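Long-range contacts in L-amino acid deaminase (Proteus vulgaris, PDB 5I39), which probably oxidises L-amino acids with FAD as cofactor, as a membrane-bound deaminase of the FAD-dependent oxidoreductase family: residues A[151-156]-A[176-181]; A[119-124]-A[274-279]. All blocks are in the same frame, centred on the assembly; numbering follows the deposited sequence.

Contact 1 (A[151-156]-A[176-181]); sequences FKTRII and GFEEDS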
# COMPACT_ATOMS: atom_id res chain seq x y z
N PHE A 151 5.43 -4.45 20.13
CA PHE A 151 4.83 -3.17 19.81
C PHE A 151 5.83 -2.09 20.19
O PHE A 151 6.42 -2.16 21.28
CB PHE A 151 3.54 -3.06 20.64
CG PHE A 151 2.69 -1.84 20.38
CD1 PHE A 151 2.37 -1.43 19.08
CD2 PHE A 151 2.10 -1.16 21.45
CE1 PHE A 151 1.54 -0.34 18.87
CE2 PHE A 151 1.27 -0.08 21.24
CZ PHE A 151 0.99 0.34 19.95
N LYS A 152 6.04 -1.11 19.31
CA LYS A 152 7.12 -0.12 19.48
C LYS A 152 6.66 1.33 19.35
O LYS A 152 7.45 2.21 19.01
CB LYS A 152 8.28 -0.44 18.52
CG LYS A 152 8.88 -1.82 18.76
CD LYS A 152 10.36 -1.92 18.45
CE LYS A 152 10.97 -3.18 19.08
NZ LYS A 152 11.73 -2.91 20.33
N THR A 153 5.41 1.59 19.69
CA THR A 153 4.83 2.93 19.62
C THR A 153 4.67 3.49 21.02
O THR A 153 4.15 2.81 21.91
CB THR A 153 3.49 2.88 18.90
OG1 THR A 153 3.72 2.34 17.60
CG2 THR A 153 2.88 4.26 18.76
N ARG A 154 5.10 4.73 21.21
CA ARG A 154 5.12 5.34 22.53
C ARG A 154 5.21 6.85 22.43
O ARG A 154 5.64 7.40 21.41
CB ARG A 154 6.28 4.78 23.35
CG ARG A 154 7.65 4.98 22.72
CD ARG A 154 8.73 4.17 23.43
NE ARG A 154 9.94 4.20 22.62
CZ ARG A 154 10.83 5.19 22.59
NH1 ARG A 154 10.73 6.24 23.41
NH2 ARG A 154 11.87 5.11 21.76
N ILE A 155 4.81 7.52 23.50
CA ILE A 155 4.84 8.98 23.57
C ILE A 155 6.24 9.44 23.98
O ILE A 155 6.81 8.92 24.94
CB ILE A 155 3.79 9.50 24.59
CG1 ILE A 155 2.37 9.09 24.19
CG2 ILE A 155 3.89 11.02 24.78
CD1 ILE A 155 1.82 9.74 22.93
N ILE A 156 6.77 10.43 23.26
CA ILE A 156 8.09 10.98 23.55
C ILE A 156 8.06 12.49 23.77
O ILE A 156 7.21 13.21 23.25
CB ILE A 156 9.13 10.61 22.47
CG1 ILE A 156 8.78 11.21 21.10
CG2 ILE A 156 9.28 9.10 22.41
CD1 ILE A 156 9.89 11.07 20.08
N GLY A 176 3.64 11.31 19.44
CA GLY A 176 3.57 9.86 19.35
C GLY A 176 4.63 9.36 18.40
O GLY A 176 4.70 9.81 17.26
N PHE A 177 5.46 8.43 18.87
CA PHE A 177 6.60 7.91 18.12
C PHE A 177 6.37 6.44 17.81
O PHE A 177 6.42 5.60 18.70
CB PHE A 177 7.87 8.08 18.96
CG PHE A 177 9.16 7.66 18.28
CD1 PHE A 177 9.39 7.86 16.91
CD2 PHE A 177 10.19 7.12 19.04
CE1 PHE A 177 10.60 7.50 16.33
CE2 PHE A 177 11.40 6.76 18.47
CZ PHE A 177 11.61 6.95 17.11
N GLU A 178 6.08 6.14 16.55
CA GLU A 178 6.02 4.76 16.09
C GLU A 178 7.43 4.44 15.65
O GLU A 178 7.83 4.70 14.51
CB GLU A 178 5.01 4.61 14.95
CG GLU A 178 4.89 3.18 14.43
CD GLU A 178 3.70 2.95 13.52
OE1 GLU A 178 2.70 3.69 13.61
OE2 GLU A 178 3.76 1.97 12.74
N GLU A 179 8.22 3.91 16.58
CA GLU A 179 9.67 3.80 16.38
C GLU A 179 10.02 2.90 15.20
O GLU A 179 11.02 3.13 14.52
CB GLU A 179 10.38 3.32 17.65
CG GLU A 179 11.90 3.27 17.47
CD GLU A 179 12.69 3.25 18.77
OE1 GLU A 179 12.15 2.88 19.82
OE2 GLU A 179 13.90 3.60 18.73
N ASP A 180 9.20 1.89 14.96
CA ASP A 180 9.45 0.93 13.88
C ASP A 180 8.59 1.18 12.64
O ASP A 180 8.39 0.26 11.85
CB ASP A 180 9.26 -0.50 14.40
CG ASP A 180 7.82 -0.82 14.70
OD1 ASP A 180 7.02 0.11 14.99
OD2 ASP A 180 7.48 -2.01 14.64
N SER A 181 8.09 2.40 12.45
CA SER A 181 7.35 2.69 11.23
C SER A 181 8.22 2.39 10.02
O SER A 181 9.44 2.59 10.05
CB SER A 181 6.90 4.15 11.17
OG SER A 181 8.02 5.01 10.98
O HOH W 1 4.82 -0.15 16.79
O HOH W 2 9.72 2.03 20.80
O HOH W 3 1.63 2.55 15.94
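R154 reaches over to E179 in a salt bridge, NH2 to OE1 at 3.0 Å. The bond is nearly straight at 173°. OE1 lies in the guanidinium plane, but R154 NH2 approaches it from above the plane of the E179 carboxylate. The same NH2 has a second acidic partner, E160 of helix 158-164. A water ties R154 NE, E179 OE1 and K152 O together, so OE1 takes a direct and a water-mediated bond from one guanidinium.

The backbones pair as an antiparallel ladder in the mixed sheet. R154 and F177 form its hydrogen-bonded pair: F177 N gives to R154 O at 2.7 Å and R154 N to F177 O at 3.0 Å. Beyond the paired strands E179 N bonds K152 O; E179 already lies within the type I turn from E178 to S181.

T153 and E178 are a non-hydrogen-bonded pair. T153 OG1 rests 3.5 Å from E178 CG, and a water links OG1 to D180 OD1 and K152 N. E178 and D180 both form salt bridges with K100, and D180 a second with R104.

With CG anti to the backbone N (chi1 -176°), the F177 ring runs beside the R154 side chain, the two planes 83° apart. CD2 sits over a guanidinium face, toward its rim, while NH2 lies at the ring edge, 3.7 Å from CE2. I156 packs obliquely against F177, with CD1 3.8 Å from F177 CB.

Contact 2 (A[119-124]-A[274-279]); sequences QGRVEV and GGNVAL. With EDO (1,2-ethanediol), chain I.
R121, V122 and E123 pair with N276, V277 and A278 as parallel strands, part of the mixed sheet beside the FAD site. Three backbone bonds carry the ladder: V122 N to N276 O, A278 N to V122 O and V124 N to A278 O. A weak one runs from N276 N to G120 O at 3.3 Å.

Polar side chains gather on the face of R121, N276 and E123. R121 grips E123 OE1 with NH1 and NH2, the shorter bond being NH2 at 2.8 Å. Q82, an FAD-binding residue, accepts through OE1 from both R121 NE and N276 ND2. One water joins Q119 OE1 to N276 ND2, another Q119 NE2 to G275 N; Q119 NE2 also bonds E287 O. An ethanediol, probably from the crystallisation liquor, gives to E123 OE2 and V124 O.

The R121 chain is extended from CG to NE and crosses the N276 amide, with CD 3.5 Å from ND2. A278 CB sits over one guanidinium face, 3.8 Å from NH1. On the other face of the sheet, V122 and V277 lie side by side; V122 has two conformers, and in one its CG2 meets V277 CG2. V124 CG2 and L279 CD2 are 3.4 Å apart, closer than carbons usually pack.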
# COMPACT_ATOMS: atom_id res chain seq x y z
N GLN A 119 12.17 3.06 9.85
CA GLN A 119 12.52 4.48 9.85
C GLN A 119 12.14 5.23 11.12
O GLN A 119 12.91 6.06 11.60
CB GLN A 119 11.82 5.12 8.66
CG GLN A 119 11.95 6.63 8.58
CD GLN A 119 11.34 7.14 7.30
OE1 GLN A 119 10.13 7.02 7.10
NE2 GLN A 119 12.16 7.70 6.43
N GLY A 120 10.93 5.00 11.63
CA GLY A 120 10.42 5.76 12.76
C GLY A 120 9.63 6.97 12.32
O GLY A 120 9.98 7.66 11.35
N ARG A 121 8.55 7.25 13.05
CA ARG A 121 7.59 8.29 12.69
C ARG A 121 7.16 9.04 13.93
O ARG A 121 6.70 8.43 14.90
CB ARG A 121 6.36 7.67 12.02
CG ARG A 121 5.26 8.65 11.66
CD ARG A 121 4.14 7.90 10.97
NE ARG A 121 3.07 8.76 10.46
CZ ARG A 121 2.06 9.24 11.19
NH1 ARG A 121 1.14 10.00 10.60
NH2 ARG A 121 1.94 8.98 12.49
N VAL A 122 7.29 10.36 13.88
CA VAL A 122 6.84 11.22 14.98
C VAL A 122 5.64 12.03 14.51
O VAL A 122 5.68 12.71 13.49
CB VAL A 122 7.94 12.13 15.58
CG1 VAL A 122 8.97 11.30 16.32
CG2 VAL A 122 8.61 13.02 14.53
N GLU A 123 4.55 11.91 15.27
CA GLU A 123 3.33 12.68 15.00
C GLU A 123 2.99 13.50 16.24
O GLU A 123 2.63 12.95 17.28
CB GLU A 123 2.15 11.80 14.61
CG GLU A 123 0.91 12.64 14.31
CD GLU A 123 -0.26 11.88 13.73
OE1 GLU A 123 -0.11 10.72 13.29
OE2 GLU A 123 -1.36 12.47 13.70
N VAL A 124 3.12 14.82 16.11
CA VAL A 124 2.71 15.72 17.18
C VAL A 124 1.18 15.81 17.16
O VAL A 124 0.60 16.06 16.10
CB VAL A 124 3.36 17.11 17.00
CG1 VAL A 124 2.78 18.13 17.98
CG2 VAL A 124 4.87 17.01 17.18
N GLY A 274 15.80 13.80 8.63
CA GLY A 274 15.53 12.38 8.41
C GLY A 274 14.16 11.99 8.92
O GLY A 274 13.41 12.82 9.45
N GLY A 275 13.84 10.72 8.74
CA GLY A 275 12.65 10.14 9.33
C GLY A 275 11.35 10.51 8.65
O GLY A 275 11.31 11.00 7.52
N ASN A 276 10.27 10.26 9.40
CA ASN A 276 8.90 10.49 8.98
C ASN A 276 8.29 11.40 10.04
O ASN A 276 8.33 11.07 11.24
CB ASN A 276 8.18 9.14 8.89
CG ASN A 276 6.73 9.24 8.46
OD1 ASN A 276 6.12 10.30 8.51
ND2 ASN A 276 6.15 8.11 8.06
N VAL A 277 7.77 12.54 9.61
CA VAL A 277 7.29 13.59 10.52
C VAL A 277 5.89 14.00 10.11
O VAL A 277 5.60 14.15 8.92
CB VAL A 277 8.26 14.79 10.49
CG1 VAL A 277 7.68 16.00 11.22
CG2 VAL A 277 9.60 14.40 11.09
N ALA A 278 5.03 14.20 11.11
CA ALA A 278 3.66 14.66 10.92
C ALA A 278 3.35 15.69 12.00
O ALA A 278 3.40 15.36 13.20
CB ALA A 278 2.69 13.50 11.00
N LEU A 279 3.06 16.92 11.59
CA LEU A 279 2.87 18.03 12.53
C LEU A 279 1.58 18.78 12.28
O LEU A 279 1.09 18.80 11.14
CB LEU A 279 4.02 19.04 12.42
CG LEU A 279 5.44 18.48 12.57
CD1 LEU A 279 6.48 19.50 12.15
CD2 LEU A 279 5.67 18.04 14.00
C1 EDO I . -1.32 16.57 13.46
O1 EDO I . -1.65 15.74 14.57
C2 EDO I . -0.35 15.82 12.56
O2 EDO I . -0.94 14.61 12.05
O HOH W 4 8.00 5.78 8.34
O HOH W 5 14.96 8.35 7.37

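In the fold
The two contacts have centres about 10 Å apart and belong to one mixed sheet. Strand 117-123 lies between strands 175-178 and 276-279, so the order is 153-156, 175-178, 117-123, 276-279. Along the chain, 119-124 comes first, then 151-156, 176-181 and finally 274-279. Contact 1 is thus nested in the long loop closed by contact 2. The contacts touch directly: E178 N is 2.9 Å from R121 O, a probable hydrogen bond. Helices 128-143 and 158-164 pack near contact 1. Contact 2 is closer to the cofactor, with the N276 side chain about 7 Å from FAD and that of E178 about 10 Å. Strand 117-123 thus joins distant parts of the chain into one sheet beside the FAD site.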